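Long-range contacts in GTPase-activating protein skywalker (Drosophila melanogaster, PDB 6R82), which acts as a GTPase-activating protein for Rab35 in synaptic vesicle protein turnover, and is represented here by its TLDc domain: residues N151-K156 / D173-V178; C42-F47 / K134-G139; V24-Y29 / Y182-I187. One frame throughout, in Å; residues are numbered along the deposited sequence.

Contact 1: N151-K156 / D173-V178; sequences NIRFGK and DFEIRV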
loop_
_atom_site.group_PDB
_atom_site.type_symbol
_atom_site.label_atom_id
_atom_site.label_comp_id
_atom_site.label_asym_id
_atom_site.label_seq_id
_atom_site.Cartn_x
_atom_site.Cartn_y
_atom_site.Cartn_z
ATOM N N ASN A 151 -12.123 -7.076 -7.151
ATOM C CA ASN A 151 -11.660 -8.426 -7.433
ATOM C C ASN A 151 -10.149 -8.553 -7.334
ATOM O O ASN A 151 -9.627 -9.659 -7.508
ATOM C CB ASN A 151 -12.124 -8.873 -8.824
ATOM C CG ASN A 151 -13.628 -8.822 -8.969
ATOM O OD1 ASN A 151 -14.160 -8.074 -9.793
ATOM N ND2 ASN A 151 -14.325 -9.604 -8.156
ATOM N N ILE A 152 -9.451 -7.449 -7.043
ATOM C CA ILE A 152 -7.990 -7.382 -6.994
ATOM C C ILE A 152 -7.425 -7.957 -8.288
ATOM O O ILE A 152 -6.415 -8.675 -8.282
ATOM C CB ILE A 152 -7.424 -8.094 -5.746
ATOM C CG1 ILE A 152 -8.309 -7.813 -4.531
ATOM C CG2 ILE A 152 -6.002 -7.604 -5.453
ATOM C CD1 ILE A 152 -7.647 -8.128 -3.194
ATOM N N ARG A 153 -8.093 -7.650 -9.403
ATOM C CA ARG A 153 -7.657 -8.100 -10.712
ATOM C C ARG A 153 -7.115 -6.953 -11.559
ATOM O O ARG A 153 -6.013 -7.068 -12.107
ATOM C CB ARG A 153 -8.807 -8.805 -11.432
ATOM C CG ARG A 153 -8.630 -8.861 -12.940
ATOM C CD ARG A 153 -9.672 -9.756 -13.615
ATOM N NE ARG A 153 -9.467 -11.187 -13.363
ATOM C CZ ARG A 153 -8.346 -11.872 -13.610
ATOM N NH1 ARG A 153 -7.283 -11.290 -14.155
ATOM N NH2 ARG A 153 -8.295 -13.170 -13.324
ATOM N N PHE A 154 -7.840 -5.830 -11.651
ATOM C CA PHE A 154 -7.396 -4.683 -12.430
ATOM C C PHE A 154 -7.221 -3.464 -11.535
ATOM O O PHE A 154 -7.898 -3.318 -10.514
ATOM C CB PHE A 154 -8.384 -4.314 -13.554
ATOM C CG PHE A 154 -8.688 -5.431 -14.506
ATOM C CD1 PHE A 154 -7.676 -6.034 -15.230
ATOM C CD2 PHE A 154 -9.996 -5.868 -14.687
ATOM C CE1 PHE A 154 -7.946 -7.066 -16.110
ATOM C CE2 PHE A 154 -10.277 -6.903 -15.571
ATOM C CZ PHE A 154 -9.248 -7.500 -16.284
ATOM N N GLY A 155 -6.338 -2.562 -11.959
ATOM C CA GLY A 155 -6.054 -1.367 -11.199
ATOM C C GLY A 155 -5.511 -0.269 -12.085
ATOM O O GLY A 155 -5.230 -0.472 -13.268
ATOM N N LYS A 156 -5.365 0.908 -11.489
ATOM C CA LYS A 156 -4.895 2.084 -12.199
ATOM C C LYS A 156 -3.867 2.797 -11.337
ATOM O O LYS A 156 -3.783 2.579 -10.126
ATOM C CB LYS A 156 -6.051 3.034 -12.544
ATOM C CG LYS A 156 -7.157 2.394 -13.391
ATOM C CD LYS A 156 -8.195 3.425 -13.825
ATOM C CE LYS A 156 -9.314 3.584 -12.802
ATOM N NZ LYS A 156 -10.579 2.919 -13.252
ATOM N N ASP A 173 -2.597 1.920 -16.323
ATOM C CA ASP A 173 -3.368 0.796 -15.814
ATOM C C ASP A 173 -2.457 -0.407 -15.627
ATOM O O ASP A 173 -1.306 -0.422 -16.072
ATOM C CB ASP A 173 -4.498 0.405 -16.776
ATOM C CG ASP A 173 -5.227 1.598 -17.346
ATOM O OD1 ASP A 173 -5.467 2.572 -16.595
ATOM O OD2 ASP A 173 -5.557 1.562 -18.551
ATOM N N PHE A 174 -3.001 -1.441 -14.992
ATOM C CA PHE A 174 -2.258 -2.676 -14.810
ATOM C C PHE A 174 -3.222 -3.784 -14.434
ATOM O O PHE A 174 -4.339 -3.536 -13.971
ATOM C CB PHE A 174 -1.156 -2.532 -13.743
ATOM C CG PHE A 174 -1.650 -2.047 -12.397
ATOM C CD1 PHE A 174 -2.047 -2.948 -11.416
ATOM C CD2 PHE A 174 -1.704 -0.689 -12.111
ATOM C CE1 PHE A 174 -2.498 -2.497 -10.183
ATOM C CE2 PHE A 174 -2.152 -0.237 -10.889
ATOM C CZ PHE A 174 -2.554 -1.140 -9.922
ATOM N N GLU A 175 -2.778 -5.012 -14.660
ATOM C CA GLU A 175 -3.421 -6.195 -14.123
ATOM C C GLU A 175 -2.508 -6.792 -13.064
ATOM O O GLU A 175 -1.284 -6.823 -13.235
ATOM C CB GLU A 175 -3.707 -7.229 -15.207
ATOM C CG GLU A 175 -4.816 -8.189 -14.832
ATOM C CD GLU A 175 -4.840 -9.419 -15.706
ATOM O OE1 GLU A 175 -3.991 -9.512 -16.615
ATOM O OE2 GLU A 175 -5.706 -10.292 -15.486
ATOM N N ILE A 176 -3.106 -7.259 -11.975
ATOM C CA ILE A 176 -2.361 -7.744 -10.821
ATOM C C ILE A 176 -2.043 -9.217 -11.029
ATOM O O ILE A 176 -2.951 -10.046 -11.150
ATOM C CB ILE A 176 -3.150 -7.524 -9.523
ATOM C CG1 ILE A 176 -3.272 -6.022 -9.253
ATOM C CG2 ILE A 176 -2.477 -8.246 -8.349
ATOM C CD1 ILE A 176 -4.698 -5.540 -9.103
ATOM N N ARG A 177 -0.752 -9.542 -11.083
ATOM C CA ARG A 177 -0.353 -10.942 -11.085
ATOM C C ARG A 177 -0.386 -11.513 -9.675
ATOM O O ARG A 177 -0.932 -12.597 -9.447
ATOM C CB ARG A 177 1.039 -11.102 -11.692
ATOM C CG ARG A 177 1.357 -12.539 -12.061
ATOM C CD ARG A 177 2.851 -12.771 -12.195
ATOM N NE ARG A 177 3.483 -11.807 -13.092
ATOM C CZ ARG A 177 4.651 -12.006 -13.700
ATOM N NH1 ARG A 177 5.315 -13.145 -13.514
ATOM N NH2 ARG A 177 5.156 -11.072 -14.498
ATOM N N VAL A 178 0.190 -10.797 -8.714
ATOM C CA VAL A 178 0.085 -11.181 -7.312
ATOM C C VAL A 178 0.126 -9.921 -6.455
ATOM O O VAL A 178 0.836 -8.954 -6.757
ATOM C CB VAL A 178 1.175 -12.205 -6.920
ATOM C CG1 VAL A 178 2.539 -11.706 -7.319
ATOM C CG2 VAL A 178 1.122 -12.519 -5.417
#
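In the TLDc domain, 154-156 pairs antiparallel with the start of the long strand 173-185. Three backbone hydrogen bonds join the two. I176 N gives the straightest, 2.9 Å to R153 O at 170°, approaching from above the carbonyl plane. G155 and F174 form a hydrogen-bonded pair: G155 N reaches F174 O at 3.0 Å, in the carbonyl plane, and F174 N returns to G155 O. F154-E175 and K156-D173 are the flanking non-hydrogen-bonded pairs.

Aromatic packing covers the G155 face. With CG held between its backbone N and carbonyl carbon (chi1 55°), F174 folds its ring over the facing glycine. G155 CA sits 4.0 Å from the F174 ring centroid in a CH-pi contact, close against the ring because glycine has no side chain. I61 and T63 of strand 57-63 touch F174, and F69 stands edge-to-face with it.

Aliphatic packing is looser, I152 CG2 lying 4.4 Å from I176 CD1.

The opposite face carries F154, E175, K156 and D173, with R153 reaching over from the preceding loop. R153 and E175 run side by side and form a salt bridge, although NH1 and OE2 are modelled too close for their exact places to be trusted. R153 CG lies over the F154 ring, and F154 CE1 touches E175 CG at 3.6 Å.

Backbone bonds thus fix the pairing between a buried F174-G155 side and an exposed one mixing charges with the F154 ring; the loosely placed ion pair only adds to it.

Contact 2: C42-F47 / K134-G139; sequences CSLTTF and KMITIG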
loop_
_atom_site.group_PDB
_atom_site.type_symbol
_atom_site.label_atom_id
_atom_site.label_comp_id
_atom_site.label_asym_id
_atom_site.label_seq_id
_atom_site.Cartn_x
_atom_site.Cartn_y
_atom_site.Cartn_z
ATOM N N CYS A 42 -9.127 -13.877 -3.766
ATOM C CA CYS A 42 -8.760 -12.716 -4.555
ATOM C C CYS A 42 -9.980 -11.790 -4.583
ATOM O O CYS A 42 -10.717 -11.712 -5.572
ATOM C CB CYS A 42 -8.307 -13.122 -5.956
ATOM S SG CYS A 42 -7.068 -12.034 -6.652
ATOM N N SER A 43 -10.182 -11.079 -3.472
ATOM C CA SER A 43 -11.303 -10.157 -3.338
ATOM C C SER A 43 -11.036 -9.216 -2.172
ATOM O O SER A 43 -10.353 -9.580 -1.208
ATOM C CB SER A 43 -12.617 -10.900 -3.100
ATOM O OG SER A 43 -12.558 -11.627 -1.883
ATOM N N LEU A 44 -11.610 -8.012 -2.257
ATOM C CA LEU A 44 -11.496 -7.078 -1.146
ATOM C C LEU A 44 -12.086 -7.672 0.121
ATOM O O LEU A 44 -11.552 -7.455 1.209
ATOM C CB LEU A 44 -12.169 -5.756 -1.499
ATOM C CG LEU A 44 -11.366 -4.940 -2.511
ATOM C CD1 LEU A 44 -11.940 -3.553 -2.639
ATOM C CD2 LEU A 44 -9.893 -4.857 -2.123
ATOM N N THR A 45 -13.149 -8.470 -0.010
ATOM C CA THR A 45 -13.792 -9.070 1.155
ATOM C C THR A 45 -12.835 -9.982 1.932
ATOM O O THR A 45 -12.750 -9.903 3.165
ATOM C CB THR A 45 -15.039 -9.841 0.718
ATOM O OG1 THR A 45 -15.965 -8.935 0.096
ATOM C CG2 THR A 45 -15.698 -10.494 1.927
ATOM N N THR A 46 -12.106 -10.862 1.237
ATOM C CA THR A 46 -11.140 -11.694 1.956
ATOM C C THR A 46 -9.915 -10.891 2.375
ATOM O O THR A 46 -9.317 -11.180 3.420
ATOM C CB THR A 46 -10.722 -12.912 1.122
ATOM O OG1 THR A 46 -10.113 -12.488 -0.104
ATOM C CG2 THR A 46 -11.935 -13.780 0.807
ATOM N N PHE A 47 -9.540 -9.878 1.593
ATOM C CA PHE A 47 -8.456 -8.971 1.974
ATOM C C PHE A 47 -8.727 -8.318 3.335
ATOM O O PHE A 47 -7.868 -8.339 4.229
ATOM C CB PHE A 47 -8.288 -7.918 0.870
ATOM C CG PHE A 47 -7.315 -6.805 1.191
ATOM C CD1 PHE A 47 -7.738 -5.655 1.836
ATOM C CD2 PHE A 47 -5.990 -6.883 0.770
ATOM C CE1 PHE A 47 -6.855 -4.620 2.105
ATOM C CE2 PHE A 47 -5.100 -5.854 1.024
ATOM C CZ PHE A 47 -5.531 -4.718 1.696
ATOM N N LYS A 134 -16.034 -1.511 -3.168
ATOM C CA LYS A 134 -15.753 -1.502 -4.597
ATOM C C LYS A 134 -14.282 -1.287 -4.925
ATOM O O LYS A 134 -13.847 -1.677 -6.017
ATOM C CB LYS A 134 -16.569 -0.401 -5.298
ATOM C CG LYS A 134 -18.100 -0.514 -5.135
ATOM C CD LYS A 134 -18.608 -1.879 -5.521
ATOM C CE LYS A 134 -18.998 -1.917 -6.998
ATOM N NZ LYS A 134 -19.250 -3.320 -7.455
ATOM N N MET A 135 -13.515 -0.660 -4.034
ATOM C CA MET A 135 -12.147 -0.298 -4.382
ATOM C C MET A 135 -11.309 -0.067 -3.134
ATOM O O MET A 135 -11.816 0.224 -2.046
ATOM C CB MET A 135 -12.102 0.963 -5.251
ATOM C CG MET A 135 -12.659 2.188 -4.557
ATOM S SD MET A 135 -11.456 3.075 -3.529
ATOM C CE MET A 135 -12.499 3.671 -2.187
ATOM N N ILE A 136 -10.002 -0.156 -3.337
ATOM C CA ILE A 136 -9.003 0.257 -2.369
ATOM C C ILE A 136 -8.062 1.209 -3.093
ATOM O O ILE A 136 -7.687 0.956 -4.242
ATOM C CB ILE A 136 -8.268 -0.967 -1.784
ATOM C CG1 ILE A 136 -7.567 -0.616 -0.485
ATOM C CG2 ILE A 136 -7.297 -1.596 -2.782
ATOM C CD1 ILE A 136 -7.721 -1.699 0.557
ATOM N N THR A 137 -7.735 2.336 -2.460
ATOM C CA THR A 137 -6.901 3.334 -3.117
ATOM C C THR A 137 -5.921 3.931 -2.116
ATOM O O THR A 137 -6.184 3.967 -0.910
ATOM C CB THR A 137 -7.750 4.447 -3.780
ATOM O OG1 THR A 137 -6.909 5.344 -4.522
ATOM C CG2 THR A 137 -8.501 5.241 -2.748
ATOM N N ILE A 138 -4.779 4.394 -2.629
ATOM C CA ILE A 138 -3.728 5.009 -1.818
ATOM C C ILE A 138 -3.179 6.213 -2.569
ATOM O O ILE A 138 -2.790 6.093 -3.734
ATOM C CB ILE A 138 -2.584 4.021 -1.510
ATOM C CG1 ILE A 138 -3.112 2.774 -0.795
ATOM C CG2 ILE A 138 -1.472 4.716 -0.714
ATOM C CD1 ILE A 138 -2.138 1.632 -0.799
ATOM N N GLY A 139 -3.121 7.360 -1.900
ATOM C CA GLY A 139 -2.595 8.565 -2.511
ATOM C C GLY A 139 -3.612 9.292 -3.367
ATOM O O GLY A 139 -3.863 8.911 -4.517
#
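C42 leads into the helix 44-51, and its side chain packs on T37 and does not touch the strand 135-138. S43 follows at the N-cap position, its carbonyl O accepting the first helical bond from F47 N at 2.9 Å. The turn that this bond closes brings L44 and F47, three residues apart, onto the side of the helix that faces the strand.

L44 makes the broader of the two contacts. Its CG stands anti to the carbonyl carbon, and the next torsion, -170°, extends the branch so that CD1 comes against the strand backbone, 3.6 Å from M135 C and equally near M135 N. CD2, the other branch, lies alongside I136, 4.2 Å from its CG2. The leucine thus meets main chain with one methyl and side chain with the other. The backbone of L44 is also hydrogen-bonded to E150, just beyond the strand 146-149 that neighbours 135-138 in the sheet.

T45 and T46 make no contact with the strand, and F47 brings the helix back to it. With CG anti to its backbone N (chi1 173°), the phenylalanine reaches out to meet I136 tip to tip: F47 CE1 lies 3.4 Å from I136 CD1, an approach oblique to the ring. I136 sends CG1 anti to its own N (chi1 -162°), which carries CD1 out toward the ring. W77 lies against F47 edge-to-face and also touches I136, while L179 and V181 of strand 173-185 pack on the same phenylalanine.

No hydrogen bond crosses between the segments; van der Waals contacts join them, methyl against peptide backbone and side chain against side chain, so the first turn of the helix is set on the strand by apolar packing in the TLDc core.

Contact 3: V24-Y29 / Y182-I187; sequences VRITMY and YGFVGI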
loop_
_atom_site.group_PDB
_atom_site.type_symbol
_atom_site.label_atom_id
_atom_site.label_comp_id
_atom_site.label_asym_id
_atom_site.label_seq_id
_atom_site.Cartn_x
_atom_site.Cartn_y
_atom_site.Cartn_z
ATOM N N VAL A 24 12.305 4.161 11.116
ATOM C CA VAL A 24 13.429 3.482 11.756
ATOM C C VAL A 24 12.944 2.549 12.868
ATOM O O VAL A 24 13.461 1.440 13.024
ATOM C CB VAL A 24 14.460 4.521 12.251
ATOM C CG1 VAL A 24 13.836 5.501 13.254
ATOM C CG2 VAL A 24 15.677 3.833 12.853
ATOM N N ARG A 25 11.913 2.945 13.627
ATOM C CA ARG A 25 11.468 2.072 14.719
ATOM C C ARG A 25 10.870 0.768 14.202
ATOM O O ARG A 25 10.895 -0.245 14.910
ATOM C CB ARG A 25 10.453 2.785 15.614
ATOM C CG ARG A 25 9.045 2.892 15.029
ATOM C CD ARG A 25 8.223 3.938 15.802
ATOM N NE ARG A 25 6.837 3.980 15.341
ATOM C CZ ARG A 25 6.418 4.686 14.298
ATOM N NH1 ARG A 25 7.272 5.432 13.604
ATOM N NH2 ARG A 25 5.141 4.654 13.951
ATOM N N ILE A 26 10.327 0.776 12.981
ATOM C CA ILE A 26 9.679 -0.407 12.430
ATOM C C ILE A 26 10.703 -1.460 12.016
ATOM O O ILE A 26 10.396 -2.661 12.012
ATOM C CB ILE A 26 8.778 0.002 11.245
ATOM C CG1 ILE A 26 7.740 1.035 11.700
ATOM C CG2 ILE A 26 8.053 -1.206 10.662
ATOM C CD1 ILE A 26 6.916 0.568 12.872
ATOM N N THR A 27 11.933 -1.038 11.657
ATOM C CA THR A 27 12.957 -1.975 11.192
ATOM C C THR A 27 13.372 -2.986 12.251
ATOM O O THR A 27 14.037 -3.976 11.910
ATOM C CB THR A 27 14.201 -1.222 10.716
ATOM O OG1 THR A 27 14.715 -0.428 11.792
ATOM C CG2 THR A 27 13.859 -0.321 9.554
ATOM N N MET A 28 13.005 -2.773 13.517
ATOM C CA MET A 28 13.349 -3.704 14.587
ATOM C C MET A 28 12.299 -4.788 14.794
ATOM O O MET A 28 12.476 -5.639 15.667
ATOM C CB MET A 28 13.566 -2.938 15.895
ATOM C CG MET A 28 14.834 -2.072 15.870
ATOM S SD MET A 28 16.336 -2.991 15.374
ATOM C CE MET A 28 16.672 -3.935 16.868
ATOM N N TYR A 29 11.220 -4.786 14.012
ATOM C CA TYR A 29 10.155 -5.775 14.118
ATOM C C TYR A 29 10.278 -6.835 13.016
ATOM O O TYR A 29 11.030 -6.685 12.047
ATOM C CB TYR A 29 8.786 -5.070 14.062
ATOM C CG TYR A 29 8.527 -4.211 15.283
ATOM C CD1 TYR A 29 7.946 -4.753 16.417
ATOM C CD2 TYR A 29 8.876 -2.868 15.307
ATOM C CE1 TYR A 29 7.713 -3.988 17.546
ATOM C CE2 TYR A 29 8.649 -2.089 16.431
ATOM C CZ TYR A 29 8.064 -2.661 17.548
ATOM O OH TYR A 29 7.818 -1.917 18.667
ATOM N N TYR A 182 2.106 -7.390 4.071
ATOM C CA TYR A 182 2.887 -7.773 5.240
ATOM C C TYR A 182 2.477 -6.923 6.430
ATOM O O TYR A 182 2.176 -5.738 6.275
ATOM C CB TYR A 182 4.398 -7.599 4.979
ATOM C CG TYR A 182 4.921 -8.550 3.922
ATOM C CD1 TYR A 182 4.863 -8.216 2.570
ATOM C CD2 TYR A 182 5.448 -9.785 4.272
ATOM C CE1 TYR A 182 5.323 -9.095 1.591
ATOM C CE2 TYR A 182 5.901 -10.672 3.302
ATOM C CZ TYR A 182 5.838 -10.316 1.963
ATOM O OH TYR A 182 6.296 -11.190 1.000
ATOM N N GLY A 183 2.457 -7.539 7.614
ATOM C CA GLY A 183 2.408 -6.827 8.867
ATOM C C GLY A 183 3.721 -6.943 9.628
ATOM O O GLY A 183 4.733 -7.417 9.110
ATOM N N PHE A 184 3.689 -6.504 10.886
ATOM C CA PHE A 184 4.894 -6.499 11.715
ATOM C C PHE A 184 4.554 -6.969 13.119
ATOM O O PHE A 184 3.597 -6.477 13.726
ATOM C CB PHE A 184 5.529 -5.099 11.759
ATOM C CG PHE A 184 5.893 -4.566 10.406
ATOM C CD1 PHE A 184 4.941 -3.930 9.617
ATOM C CD2 PHE A 184 7.179 -4.726 9.902
ATOM C CE1 PHE A 184 5.262 -3.459 8.361
ATOM C CE2 PHE A 184 7.509 -4.240 8.641
ATOM C CZ PHE A 184 6.545 -3.608 7.869
ATOM N N VAL A 185 5.346 -7.905 13.642
ATOM C CA VAL A 185 5.108 -8.444 14.972
ATOM C C VAL A 185 6.363 -8.248 15.814
ATOM O O VAL A 185 7.469 -8.086 15.297
ATOM C CB VAL A 185 4.688 -9.936 14.941
ATOM C CG1 VAL A 185 3.333 -10.112 14.209
ATOM C CG2 VAL A 185 5.759 -10.798 14.287
ATOM N N GLY A 186 6.170 -8.239 17.134
ATOM C CA GLY A 186 7.293 -8.265 18.053
ATOM C C GLY A 186 7.294 -7.230 19.159
ATOM O O GLY A 186 8.369 -6.839 19.629
ATOM N N ILE A 187 6.115 -6.793 19.596
ATOM C CA ILE A 187 5.990 -5.797 20.665
ATOM C C ILE A 187 6.779 -6.177 21.929
ATOM O O ILE A 187 6.716 -7.325 22.398
ATOM C CB ILE A 187 4.520 -5.573 21.047
ATOM C CG1 ILE A 187 3.780 -4.784 19.974
ATOM C CG2 ILE A 187 4.447 -4.818 22.348
ATOM C CD1 ILE A 187 2.269 -4.839 20.176
#
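Strand 182-185 is the C-terminal end of the long strand 173-185 of the TLDc antiparallel sheet, and it packs against the loop 24-29, helical in backbone angles over 24-27, that precedes strand 30-36. Y182 and G183 lie within the sheet, bonded through their backbones to L58 and V32 on its two neighbouring strands.

F184 is the first to meet the loop. Its CG stands anti to the carbonyl carbon (chi1 -58°), and one ring face receives the CG2 methyl of I26, 3.7 Å from the ring centroid and 15° off the normal, a CH-pi contact. The two side chains cross at about a right angle. F184 CB also touches Y29 CB at 4.0 Å, and W19, L22 and P56 pack round the phenylalanine.

V185 turns its side chain away, onto Q30 and V32, but its carbonyl O lies near the plane of the Y29 ring, 3.5 Å from Y29 CB. G186 then bends the chain with a positive phi of 130°, a conformation suited to glycine, and Y29 CE1 comes within 3.6 Å of G186 O. At I187, the C-terminal residue, the backbone N sits at the ring's edge, 3.8 Å from Y29 CE1.

Overall arrangement
Contacts 1 and 3 share the strand 173-185, one near its start and one at its end; their centres are about 28 Å apart, on opposite sides of the chain's centre. Contact 2 lies nearer contact 1, about 11 Å between centres, and the two touch: I152 CD1 packs on S43 O at 3.7 Å, and C42 SG lies 3.6 Å from N151 O. Between contacts 2 and 3 the centres are about 23 Å apart and the nearest atoms about 8 Å. All three reach the same antiparallel sheet. Along the chain, contact 3 joins regions near both termini and encloses the other two, with contact 2 closing before contact 1 opens.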